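Local coordinates for protein succinate-semialdehyde dehydrogenase (PDB 4OGD) that probably oxidises succinic semialdehyde to succinate with NADP+ as the bound cofactor, as a member of the aldehyde dehydrogenase family, at residues Y36-W39 with D43-E46; F253-N258 with Q359-P364; V262-K267 with S416-L421. All coordinates share one frame; numbering follows the deposited sequence.

How the interactions relate
Two of these contacts lie in the buried interior and one lies at the surface. Interaction 1 joins successive helices across a short turn, and its centre is about 36 Å from that of interaction 3 and 42 Å from that of interaction 2. Interactions 2 and 3 have centres about 9 Å apart and touch directly: E360 makes a salt bridge to K267, and the backbones of S254 and S266 probably share a hydrogen bond. Both involve loops next to strands of one mixed sheet, joining segments far apart in sequence. The chemistry varies with place: a histidine whose ring nitrogens bond carboxylates at the surface, an arginine bound to carbonyls in interaction 2, and an indole face in interaction 3.

Interaction 1: residues Y36-W39 with D43-E46; sequences YKKW and DHLE
K38 places CG anti to its backbone N (chi1 171°) and runs on fully extended, which carries its methylene chain across the imidazole of H44 at about a right angle. H44 itself has CG anti to the carbonyl carbon (chi1 -68°), and its ring meets the lysine where CE of K38 lies 3.6 Å from NE2 of H44. The indole of W39 also crosses the histidine side chain: CD1 of W39 is 3.7 Å from CB of H44. The two rings are canted rather than stacked, with planes at 49°.

The contact spans the short connection between two consecutive helices, in which helix 22-41 ends and helix 45-61 starts a few residues later. H44 takes the N-cap position of the second helix. Just before it, D43 forms an Asx turn, its OD1 accepting from the backbone N of L45 at 3.1 Å. A water joins the two backbones, donating to O of W39 at 2.8 Å and accepting from N of H44 at 2.9 Å.

Carboxylates hold the polar ends of both basic side chains. E42 and E47 take NE2 and ND1 of H44, an arrangement that would favour an imidazole protonated at both nitrogens. K38 turns its ammonium group to a salt bridge with E177, while R48 makes a cation-pi contact with W39.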
loop_
_atom_site.group_PDB
_atom_site.type_symbol
_atom_site.label_atom_id
_atom_site.label_comp_id
_atom_site.label_asym_id
_atom_site.label_seq_id
_atom_site.Cartn_x
_atom_site.Cartn_y
_atom_site.Cartn_z
ATOM N N TYR A 36 13.012 10.350 -14.700
ATOM C CA TYR A 36 12.014 10.776 -13.724
ATOM C C TYR A 36 12.120 12.286 -13.482
ATOM O O TYR A 36 11.113 12.998 -13.496
ATOM C CB TYR A 36 12.167 10.014 -12.394
ATOM C CG TYR A 36 11.620 10.819 -11.248
ATOM C CD1 TYR A 36 10.251 10.916 -11.047
ATOM C CD2 TYR A 36 12.467 11.520 -10.394
ATOM C CE1 TYR A 36 9.729 11.678 -10.014
ATOM C CE2 TYR A 36 11.953 12.294 -9.360
ATOM C CZ TYR A 36 10.583 12.362 -9.178
ATOM O OH TYR A 36 10.045 13.125 -8.158
ATOM N N LYS A 37 13.339 12.771 -13.256
ATOM C CA LYS A 37 13.548 14.193 -12.981
ATOM C C LYS A 37 13.186 15.070 -14.184
ATOM O O LYS A 37 12.606 16.149 -14.025
ATOM C CB LYS A 37 14.997 14.459 -12.560
ATOM C CG LYS A 37 15.364 13.952 -11.175
ATOM C CD LYS A 37 14.705 14.784 -10.073
ATOM C CE LYS A 37 15.268 14.440 -8.702
ATOM N NZ LYS A 37 14.701 15.324 -7.616
ATOM N N LYS A 38 13.542 14.612 -15.380
ATOM C CA LYS A 38 13.186 15.325 -16.604
ATOM C C LYS A 38 11.674 15.482 -16.757
ATOM O O LYS A 38 11.177 16.554 -17.099
ATOM C CB LYS A 38 13.786 14.620 -17.831
ATOM C CG LYS A 38 13.297 15.169 -19.174
ATOM C CD LYS A 38 14.006 14.488 -20.328
ATOM C CE LYS A 38 13.466 14.967 -21.666
ATOM N NZ LYS A 38 14.292 14.412 -22.770
ATOM N N TRP A 39 10.940 14.408 -16.495
ATOM C CA TRP A 39 9.496 14.435 -16.639
ATOM C C TRP A 39 8.822 15.258 -15.537
ATOM O O TRP A 39 7.697 15.724 -15.708
ATOM C CB TRP A 39 8.947 13.011 -16.662
ATOM C CG TRP A 39 9.186 12.278 -17.955
ATOM C CD1 TRP A 39 9.527 12.819 -19.172
ATOM C CD2 TRP A 39 9.095 10.862 -18.157
ATOM N NE1 TRP A 39 9.641 11.814 -20.115
ATOM C CE2 TRP A 39 9.383 10.608 -19.516
ATOM C CE3 TRP A 39 8.793 9.783 -17.319
ATOM C CZ2 TRP A 39 9.379 9.315 -20.054
ATOM C CZ3 TRP A 39 8.789 8.504 -17.853
ATOM C CH2 TRP A 39 9.077 8.279 -19.209
ATOM N N ASP A 43 7.128 19.336 -19.031
ATOM C CA ASP A 43 5.859 18.673 -19.337
ATOM C C ASP A 43 5.963 17.846 -20.615
ATOM O O ASP A 43 6.009 18.388 -21.717
ATOM C CB ASP A 43 4.740 19.708 -19.472
ATOM C CG ASP A 43 3.368 19.077 -19.654
ATOM O OD1 ASP A 43 3.266 17.836 -19.755
ATOM O OD2 ASP A 43 2.380 19.838 -19.707
ATOM N N HIS A 44 5.978 16.527 -20.454
ATOM C CA HIS A 44 6.089 15.611 -21.581
ATOM C C HIS A 44 4.904 14.658 -21.621
ATOM O O HIS A 44 4.955 13.621 -22.291
ATOM C CB HIS A 44 7.395 14.816 -21.493
ATOM C CG HIS A 44 8.622 15.648 -21.701
ATOM N ND1 HIS A 44 9.157 15.885 -22.950
ATOM C CD2 HIS A 44 9.409 16.311 -20.821
ATOM C CE1 HIS A 44 10.227 16.651 -22.829
ATOM N NE2 HIS A 44 10.400 16.927 -21.550
ATOM N N LEU A 45 3.834 15.009 -20.912
ATOM C CA LEU A 45 2.654 14.147 -20.844
ATOM C C LEU A 45 2.057 13.802 -22.209
ATOM O O LEU A 45 1.781 12.633 -22.486
ATOM C CB LEU A 45 1.574 14.762 -19.951
ATOM C CG LEU A 45 0.256 13.979 -19.886
ATOM C CD1 LEU A 45 0.472 12.558 -19.354
ATOM C CD2 LEU A 45 -0.754 14.720 -19.033
ATOM N N GLU A 46 1.849 14.805 -23.061
ATOM C CA GLU A 46 1.275 14.533 -24.382
ATOM C C GLU A 46 2.149 13.585 -25.212
ATOM O O GLU A 46 1.630 12.723 -25.924
ATOM C CB GLU A 46 0.998 15.837 -25.145
ATOM C CG GLU A 46 -0.153 16.654 -24.560
ATOM C CD GLU A 46 -1.467 15.885 -24.535
ATOM O OE1 GLU A 46 -1.732 15.122 -25.487
ATOM O OE2 GLU A 46 -2.241 16.052 -23.572
HETATM O O HOH W 1 6.060 15.149 -17.907
#

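Interaction 2: residues F253-N258 with Q359-P364; sequences FSRLYN and QEIFGP
The carbonyl oxygen of I361 receives NH2 of R255 at 2.9 Å in a nearly straight bond, with an N-H...O angle of 173°. A second, weak bond reaches that same oxygen from N of G363, closing the inverse gamma turn centred on F362. I361 O lies at the edge of the guanidinium, close to its plane, although NH2 of R255 stands somewhat tilted from the plane of the carbonyl itself.

A different geometry holds for the carbonyl two residues on. O of G363 lies over one face of the guanidinium, 3.2 Å from CZ of R255, where the angles are too poor for hydrogen bonds to NH1 or NH2. The oxygen probably still has a favourable electrostatic contact with the positive charge. R255 is led there by a chain that leaves with CG anti to its backbone N and then folds at chi2 (51°).

The E-I-F-G-P sequence of residues 360-364 matches the ExFGP signature of aldehyde dehydrogenases. It forms the loop leading into strand 365-371, and R255 and L256 stand at the end of helix 244-256. Beside the polar grip is an apolar one: CD2 of L256 rests 3.6 Å from CB of P364, the two side chains crossing at about a right angle, with F287 of helix 276-288 touching both R255 and L256.

NE of R255 goes on to O of V365 and NH1 to OG of S265, so the three guanidinium nitrogens each have a hydrogen-bond partner. These bonds of the buried guanidinium go to neutral oxygens, chiefly backbone carbonyls, which probably offset part of its desolvation and fix the rotation of the flat group.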
loop_
_atom_site.group_PDB
_atom_site.type_symbol
_atom_site.label_atom_id
_atom_site.label_comp_id
_atom_site.label_asym_id
_atom_site.label_seq_id
_atom_site.Cartn_x
_atom_site.Cartn_y
_atom_site.Cartn_z
ATOM N N PHE A 253 -13.046 -23.275 -20.323
ATOM C CA PHE A 253 -12.293 -22.048 -20.092
ATOM C C PHE A 253 -11.962 -21.871 -18.615
ATOM O O PHE A 253 -10.826 -21.535 -18.258
ATOM C CB PHE A 253 -13.076 -20.826 -20.573
ATOM C CG PHE A 253 -12.539 -19.527 -20.044
ATOM C CD1 PHE A 253 -11.445 -18.920 -20.642
ATOM C CD2 PHE A 253 -13.110 -18.922 -18.931
ATOM C CE1 PHE A 253 -10.931 -17.731 -20.145
ATOM C CE2 PHE A 253 -12.600 -17.739 -18.427
ATOM C CZ PHE A 253 -11.516 -17.142 -19.031
ATOM N N SER A 254 -12.948 -22.100 -17.758
ATOM C CA SER A 254 -12.789 -21.749 -16.346
ATOM C C SER A 254 -11.641 -22.446 -15.645
ATOM O O SER A 254 -11.029 -21.854 -14.756
ATOM C CB SER A 254 -14.093 -21.959 -15.575
ATOM O OG SER A 254 -15.064 -21.029 -16.028
ATOM N N ARG A 255 -11.341 -23.684 -16.030
ATOM C CA ARG A 255 -10.246 -24.411 -15.385
ATOM C C ARG A 255 -9.061 -24.728 -16.296
ATOM O O ARG A 255 -7.937 -24.886 -15.815
ATOM C CB ARG A 255 -10.744 -25.694 -14.700
ATOM C CG ARG A 255 -9.697 -26.357 -13.786
ATOM C CD ARG A 255 -9.095 -25.350 -12.801
ATOM N NE ARG A 255 -8.200 -25.994 -11.844
ATOM C CZ ARG A 255 -6.961 -25.593 -11.578
ATOM N NH1 ARG A 255 -6.455 -24.529 -12.191
ATOM N NH2 ARG A 255 -6.225 -26.254 -10.689
ATOM N N LEU A 256 -9.300 -24.811 -17.605
ATOM C CA LEU A 256 -8.272 -25.281 -18.530
ATOM C C LEU A 256 -7.625 -24.214 -19.419
ATOM O O LEU A 256 -6.649 -24.494 -20.106
ATOM C CB LEU A 256 -8.808 -26.438 -19.385
ATOM C CG LEU A 256 -9.273 -27.657 -18.584
ATOM C CD1 LEU A 256 -9.762 -28.728 -19.526
ATOM C CD2 LEU A 256 -8.138 -28.203 -17.742
ATOM N N TYR A 257 -8.156 -22.999 -19.398
ATOM C CA TYR A 257 -7.496 -21.890 -20.084
ATOM C C TYR A 257 -6.089 -21.730 -19.516
ATOM O O TYR A 257 -5.892 -21.797 -18.292
ATOM C CB TYR A 257 -8.311 -20.614 -19.893
ATOM C CG TYR A 257 -7.658 -19.361 -20.412
ATOM C CD1 TYR A 257 -6.860 -18.585 -19.580
ATOM C CD2 TYR A 257 -7.866 -18.935 -21.717
ATOM C CE1 TYR A 257 -6.267 -17.442 -20.029
ATOM C CE2 TYR A 257 -7.269 -17.769 -22.182
ATOM C CZ TYR A 257 -6.470 -17.034 -21.326
ATOM O OH TYR A 257 -5.851 -15.879 -21.743
ATOM N N ASN A 258 -5.115 -21.542 -20.403
ATOM C CA ASN A 258 -3.699 -21.442 -20.029
ATOM C C ASN A 258 -3.237 -22.665 -19.237
ATOM O O ASN A 258 -2.384 -22.564 -18.353
ATOM C CB ASN A 258 -3.412 -20.132 -19.272
ATOM C CG ASN A 258 -1.966 -19.659 -19.423
ATOM O OD1 ASN A 258 -1.263 -20.024 -20.369
ATOM N ND2 ASN A 258 -1.524 -18.818 -18.490
ATOM N N GLN A 359 -4.289 -25.963 -0.885
ATOM C CA GLN A 359 -3.177 -25.584 -1.769
ATOM C C GLN A 359 -3.636 -25.219 -3.166
ATOM O O GLN A 359 -4.520 -25.868 -3.718
ATOM C CB GLN A 359 -2.174 -26.732 -1.898
ATOM C CG GLN A 359 -1.339 -26.985 -0.669
ATOM C CD GLN A 359 -0.176 -27.924 -0.939
ATOM O OE1 GLN A 359 0.289 -28.062 -2.080
ATOM N NE2 GLN A 359 0.301 -28.578 0.111
ATOM N N GLU A 360 -3.012 -24.199 -3.748
ATOM C CA GLU A 360 -3.252 -23.853 -5.149
ATOM C C GLU A 360 -2.496 -24.806 -6.066
ATOM O O GLU A 360 -1.281 -24.970 -5.928
ATOM C CB GLU A 360 -2.786 -22.417 -5.417
ATOM C CG GLU A 360 -2.817 -22.020 -6.884
ATOM C CD GLU A 360 -2.301 -20.613 -7.117
ATOM O OE1 GLU A 360 -1.340 -20.215 -6.428
ATOM O OE2 GLU A 360 -2.866 -19.905 -7.981
ATOM N N ILE A 361 -3.213 -25.438 -6.997
ATOM C CA ILE A 361 -2.588 -26.269 -8.025
ATOM C C ILE A 361 -2.543 -25.497 -9.343
ATOM O O ILE A 361 -3.588 -25.207 -9.945
ATOM C CB ILE A 361 -3.349 -27.589 -8.239
ATOM C CG1 ILE A 361 -3.430 -28.394 -6.941
ATOM C CG2 ILE A 361 -2.643 -28.428 -9.301
ATOM C CD1 ILE A 361 -4.200 -29.701 -7.090
ATOM N N PHE A 362 -1.334 -25.163 -9.780
ATOM C CA PHE A 362 -1.140 -24.327 -10.967
ATOM C C PHE A 362 -1.032 -25.201 -12.217
ATOM O O PHE A 362 -0.007 -25.214 -12.912
ATOM C CB PHE A 362 0.113 -23.456 -10.786
ATOM C CG PHE A 362 -0.072 -22.010 -11.176
ATOM C CD1 PHE A 362 0.699 -21.443 -12.182
ATOM C CD2 PHE A 362 -1.003 -21.213 -10.520
ATOM C CE1 PHE A 362 0.546 -20.090 -12.536
ATOM C CE2 PHE A 362 -1.170 -19.873 -10.859
ATOM C CZ PHE A 362 -0.395 -19.311 -11.875
ATOM N N GLY A 363 -2.105 -25.930 -12.490
ATOM C CA GLY A 363 -2.170 -26.822 -13.637
ATOM C C GLY A 363 -3.597 -27.258 -13.874
ATOM O O GLY A 363 -4.516 -26.770 -13.220
ATOM N N PRO A 364 -3.798 -28.193 -14.816
ATOM C CA PRO A 364 -5.141 -28.543 -15.286
ATOM C C PRO A 364 -5.829 -29.554 -14.386
ATOM O O PRO A 364 -6.189 -30.637 -14.847
ATOM C CB PRO A 364 -4.866 -29.177 -16.650
ATOM C CG PRO A 364 -3.497 -29.768 -16.509
ATOM C CD PRO A 364 -2.737 -28.834 -15.612
#

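Interaction 3: residues V262-K267 with S416-L421; sequences VCTSSK and SGWTSL
The loop before strand 268-272 carries the V-C-T-S-S sequence that matches the cysteine-bearing loop of aldehyde dehydrogenases, and here V262 and T264 of that loop lie over one face of the W418 indole. From V262 to S265 the chain makes a type I beta turn, with T264 and W418 each directing CB toward the other segment. The tryptophan belongs to the loop after strand 411-414, so the contact joins two loops attached to the same mixed sheet.

CG1 of V262 makes a CH-pi contact, 4.1 Å from the centroid of the five-membered ring of W418 and 27° off its normal. The hydroxyl of T264 comes closer: its OG1 is 3.2 Å from CD2 of W418, above the ring and offset toward the rim. W418 reaches this place with CG between its backbone N and carbonyl carbon (chi1 79°), and its ring also meets that of F253 at a small interplanar angle.

Within the turn, O of V262 accepts from two donors on opposite faces of its carbonyl plane. These are S265 N at 3.0 Å and K267 NZ at 2.9 Å, and the lysine also forms a salt bridge with E360. A water in the plane of the indole, at its edge, bridges the two loops, accepting from N of W418 at 3.1 Å and bonding OG of S266 at 3.0 Å.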
loop_
_atom_site.group_PDB
_atom_site.type_symbol
_atom_site.label_atom_id
_atom_site.label_comp_id
_atom_site.label_asym_id
_atom_site.label_seq_id
_atom_site.Cartn_x
_atom_site.Cartn_y
_atom_site.Cartn_z
ATOM N N VAL A 262 -3.341 -20.111 -13.978
ATOM C CA VAL A 262 -3.936 -18.781 -13.908
ATOM C C VAL A 262 -4.270 -18.533 -12.453
ATOM O O VAL A 262 -4.882 -19.388 -11.804
ATOM C CB VAL A 262 -5.220 -18.701 -14.766
ATOM C CG1 VAL A 262 -5.833 -17.304 -14.716
ATOM C CG2 VAL A 262 -4.920 -19.065 -16.207
ATOM N N CYS A 263 -3.843 -17.391 -11.922
ATOM C CA CYS A 263 -4.123 -17.087 -10.524
ATOM C C CYS A 263 -5.629 -17.060 -10.249
ATOM O O CYS A 263 -6.067 -17.413 -9.151
ATOM C CB CYS A 263 -3.467 -15.765 -10.127
ATOM S SG CYS A 263 -3.884 -14.394 -11.199
ATOM N N THR A 264 -6.413 -16.669 -11.257
ATOM C CA THR A 264 -7.872 -16.653 -11.160
ATOM C C THR A 264 -8.535 -17.850 -11.863
ATOM O O THR A 264 -9.703 -17.780 -12.272
ATOM C CB THR A 264 -8.470 -15.341 -11.731
ATOM O OG1 THR A 264 -7.895 -15.072 -13.017
ATOM C CG2 THR A 264 -8.194 -14.167 -10.798
ATOM N N SER A 265 -7.806 -18.954 -11.999
ATOM C CA SER A 265 -8.421 -20.182 -12.513
ATOM C C SER A 265 -9.504 -20.635 -11.534
ATOM O O SER A 265 -9.441 -20.330 -10.343
ATOM C CB SER A 265 -7.375 -21.282 -12.686
ATOM O OG SER A 265 -7.874 -22.339 -13.508
ATOM N N SER A 266 -10.511 -21.348 -12.030
ATOM C CA SER A 266 -11.593 -21.802 -11.159
ATOM C C SER A 266 -11.194 -23.098 -10.460
ATOM O O SER A 266 -11.595 -24.185 -10.873
ATOM C CB SER A 266 -12.869 -21.988 -11.979
ATOM O OG SER A 266 -13.249 -20.746 -12.562
ATOM N N LYS A 267 -10.410 -22.977 -9.392
ATOM C CA LYS A 267 -9.694 -24.129 -8.850
ATOM C C LYS A 267 -10.512 -24.991 -7.900
ATOM O O LYS A 267 -10.270 -26.191 -7.792
ATOM C CB LYS A 267 -8.382 -23.696 -8.187
ATOM C CG LYS A 267 -7.484 -22.906 -9.115
ATOM C CD LYS A 267 -6.030 -22.952 -8.667
ATOM C CE LYS A 267 -5.130 -22.134 -9.614
ATOM N NZ LYS A 267 -5.066 -20.676 -9.225
ATOM N N SER A 416 -19.909 -16.958 -14.983
ATOM C CA SER A 416 -18.771 -16.878 -15.884
ATOM C C SER A 416 -17.489 -17.142 -15.123
ATOM O O SER A 416 -17.439 -16.962 -13.906
ATOM C CB SER A 416 -18.694 -15.488 -16.517
ATOM O OG SER A 416 -18.689 -14.473 -15.518
ATOM N N GLY A 417 -16.458 -17.577 -15.838
ATOM C CA GLY A 417 -15.120 -17.651 -15.281
ATOM C C GLY A 417 -14.507 -16.263 -15.249
ATOM O O GLY A 417 -15.182 -15.273 -15.540
ATOM N N TRP A 418 -13.227 -16.173 -14.919
ATOM C CA TRP A 418 -12.598 -14.857 -14.806
ATOM C C TRP A 418 -12.538 -14.130 -16.140
ATOM O O TRP A 418 -12.558 -14.745 -17.209
ATOM C CB TRP A 418 -11.180 -14.975 -14.237
ATOM C CG TRP A 418 -10.184 -15.406 -15.258
ATOM C CD1 TRP A 418 -10.059 -16.651 -15.794
ATOM C CD2 TRP A 418 -9.173 -14.595 -15.884
ATOM N NE1 TRP A 418 -9.035 -16.672 -16.707
ATOM C CE2 TRP A 418 -8.475 -15.425 -16.785
ATOM C CE3 TRP A 418 -8.789 -13.255 -15.765
ATOM C CZ2 TRP A 418 -7.412 -14.960 -17.566
ATOM C CZ3 TRP A 418 -7.729 -12.793 -16.535
ATOM C CH2 TRP A 418 -7.059 -13.644 -17.431
ATOM N N THR A 419 -12.493 -12.809 -16.065
ATOM C CA THR A 419 -12.009 -12.025 -17.184
ATOM C C THR A 419 -11.351 -10.786 -16.631
ATOM O O THR A 419 -11.453 -10.491 -15.437
ATOM C CB THR A 419 -13.114 -11.624 -18.143
ATOM O OG1 THR A 419 -12.519 -11.078 -19.325
ATOM C CG2 THR A 419 -14.008 -10.582 -17.505
ATOM N N SER A 420 -10.660 -10.068 -17.498
ATOM C CA SER A 420 -10.036 -8.820 -17.111
ATOM C C SER A 420 -10.250 -7.844 -18.250
ATOM O O SER A 420 -10.176 -8.234 -19.417
ATOM C CB SER A 420 -8.539 -9.034 -16.870
ATOM O OG SER A 420 -7.893 -7.799 -16.594
ATOM N N LEU A 421 -10.537 -6.590 -17.905
ATOM C CA LEU A 421 -10.733 -5.520 -18.871
ATOM C C LEU A 421 -10.061 -4.294 -18.269
ATOM O O LEU A 421 -9.924 -4.203 -17.045
ATOM C CB LEU A 421 -12.219 -5.255 -19.082
ATOM C CG LEU A 421 -13.009 -6.375 -19.764
ATOM C CD1 LEU A 421 -14.500 -6.111 -19.620
ATOM C CD2 LEU A 421 -12.606 -6.466 -21.230
HETATM O O HOH W 2 -11.721 -18.724 -14.084
#